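Local coordinates for inactivation-no-after-potential D protein (Drosophila melanogaster, PDB 2QKV) that acts as a PDZ-domain scaffold protein in the G protein-coupled signalling of fly vision, at residues A[13-17]-A[79-83]. The protein carries 1 engineered substitution. Numbering follows the deposited sequence.
Sequences DLMKK and ANGKV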
loop_
_atom_site.group_PDB
_atom_site.type_symbol
_atom_site.label_atom_id
_atom_site.label_comp_id
_atom_site.label_asym_id
_atom_site.label_seq_id
_atom_site.Cartn_x
_atom_site.Cartn_y
_atom_site.Cartn_z
ATOM N N ASP A 13 -11.880 -12.639 -23.386
ATOM C CA ASP A 13 -12.922 -11.813 -23.974
ATOM C C ASP A 13 -14.254 -12.534 -23.987
ATOM O O ASP A 13 -14.341 -13.704 -24.393
ATOM C CB ASP A 13 -12.564 -11.421 -25.410
ATOM C CG ASP A 13 -11.356 -10.523 -25.486
ATOM O OD1 ASP A 13 -10.216 -11.044 -25.533
ATOM O OD2 ASP A 13 -11.542 -9.289 -25.488
ATOM N N LEU A 14 -15.292 -11.836 -23.540
ATOM C CA LEU A 14 -16.628 -12.412 -23.522
ATOM C C LEU A 14 -17.698 -11.336 -23.607
ATOM O O LEU A 14 -17.417 -10.140 -23.502
ATOM C CB LEU A 14 -16.831 -13.242 -22.257
ATOM C CG LEU A 14 -16.710 -12.546 -20.903
ATOM C CD1 LEU A 14 -18.045 -11.863 -20.549
ATOM C CD2 LEU A 14 -16.335 -13.578 -19.836
ATOM N N MET A 15 -18.927 -11.782 -23.825
ATOM C CA MET A 15 -20.072 -10.890 -23.916
ATOM C C MET A 15 -20.965 -11.218 -22.735
ATOM O O MET A 15 -21.502 -12.320 -22.647
ATOM C CB MET A 15 -20.835 -11.129 -25.223
ATOM C CG MET A 15 -22.128 -10.337 -25.332
ATOM S SD MET A 15 -21.876 -8.551 -25.284
ATOM C CE MET A 15 -21.352 -8.270 -26.923
ATOM N N LYS A 16 -21.109 -10.274 -21.813
ATOM C CA LYS A 16 -21.939 -10.504 -20.642
ATOM C C LYS A 16 -23.405 -10.586 -21.051
ATOM O O LYS A 16 -23.840 -9.890 -21.965
ATOM C CB LYS A 16 -21.740 -9.381 -19.622
ATOM C CG LYS A 16 -22.328 -9.691 -18.258
ATOM C CD LYS A 16 -21.892 -8.684 -17.214
ATOM C CE LYS A 16 -22.440 -9.064 -15.851
ATOM N NZ LYS A 16 -22.082 -10.464 -15.494
ATOM N N LYS A 17 -24.155 -11.453 -20.378
ATOM C CA LYS A 17 -25.576 -11.614 -20.661
ATOM C C LYS A 17 -26.379 -11.390 -19.386
ATOM O O LYS A 17 -25.975 -11.812 -18.301
ATOM C CB LYS A 17 -25.857 -13.014 -21.210
ATOM C CG LYS A 17 -25.166 -13.323 -22.533
ATOM C CD LYS A 17 -25.634 -12.398 -23.653
ATOM C CE LYS A 17 -24.925 -12.721 -24.964
ATOM N NZ LYS A 17 -25.439 -11.906 -26.104
ATOM N N ALA A 79 -19.916 -3.197 -16.268
ATOM C CA ALA A 79 -19.874 -3.808 -17.593
ATOM C C ALA A 79 -21.161 -4.584 -17.874
ATOM O O ALA A 79 -21.419 -5.611 -17.248
ATOM C CB ALA A 79 -18.670 -4.744 -17.700
ATOM N N ASN A 80 -21.952 -4.098 -18.825
ATOM C CA ASN A 80 -23.214 -4.748 -19.179
ATOM C C ASN A 80 -23.112 -5.589 -20.442
ATOM O O ASN A 80 -24.002 -6.396 -20.721
ATOM C CB ASN A 80 -24.309 -3.708 -19.401
ATOM C CG ASN A 80 -24.670 -2.960 -18.144
ATOM O OD1 ASN A 80 -24.945 -1.758 -18.185
ATOM N ND2 ASN A 80 -24.688 -3.661 -17.019
ATOM N N GLY A 81 -22.046 -5.383 -21.209
ATOM C CA GLY A 81 -21.879 -6.121 -22.448
ATOM C C GLY A 81 -20.487 -6.684 -22.662
ATOM O O GLY A 81 -20.090 -7.645 -22.007
ATOM N N LYS A 82 -19.747 -6.087 -23.587
ATOM C CA LYS A 82 -18.400 -6.551 -23.889
ATOM C C LYS A 82 -17.458 -6.453 -22.695
ATOM O O LYS A 82 -17.423 -5.444 -21.991
ATOM C CB LYS A 82 -17.815 -5.766 -25.069
ATOM C CG LYS A 82 -18.403 -6.130 -26.428
ATOM C CD LYS A 82 -18.120 -7.585 -26.793
ATOM C CE LYS A 82 -18.545 -7.901 -28.224
ATOM N NZ LYS A 82 -18.471 -9.364 -28.512
ATOM N N VAL A 83 -16.700 -7.523 -22.480
ATOM C CA VAL A 83 -15.736 -7.587 -21.394
ATOM C C VAL A 83 -14.419 -8.084 -21.986
ATOM O O VAL A 83 -14.370 -9.153 -22.595
ATOM C CB VAL A 83 -16.195 -8.559 -20.292
ATOM C CG1 VAL A 83 -15.038 -8.866 -19.340
ATOM C CG2 VAL A 83 -17.345 -7.941 -19.513
HETATM O O HOH W 1 -14.105 -8.314 -25.751
#
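L14 and V83 face each other as an antiparallel hydrogen-bonded pair. L14 N gives its hydrogen to V83 O at 3.0 Å, and V83 N returns a bond to L14 O at 2.9 Å. On the buried face of this pair the two side chains lie side by side. With L14 CG set between the backbone N and the carbonyl carbon (chi1 60°), CD1 comes up to V83 CB at 3.8 Å; I46 of helix 44-49 is among the residues packing on L14, while F59 of strand 55-59 packs on V83. One residue on, M15 and K82 form the non-hydrogen-bonded pair, and their side chains share the other face. M15 CG lies anti to the backbone N (chi1 174°), and bends at chi2 and chi3 fold the thioether over the opposing backbone, where SD sits 3.5 Å from G81 C. Shortening this side chain to that of an alanine is likely to strip the thioether from the G81-K82 peptide and leave that piece of backbone uncovered. Past the strand end, K16 N bonds to G81 O at 2.8 Å, coming from above the carbonyl plane. The K16 side chain then runs on alongside the turn: CB touches G81 O at 3.4 Å, CD meets A79 O at 3.1 Å, CE stays near the same carbonyl, and NZ makes a weak hydrogen bond to K20 O. At the opposite end, D13 OD2 bonds to S84 OG and accepts a hydrogen bond from a water that also bonds weakly to V83 O. Pairing of an early strand with the last one, which follows helix 69-77 after a short loop, is characteristic of the PDZ fold, whose terminal strands run antiparallel.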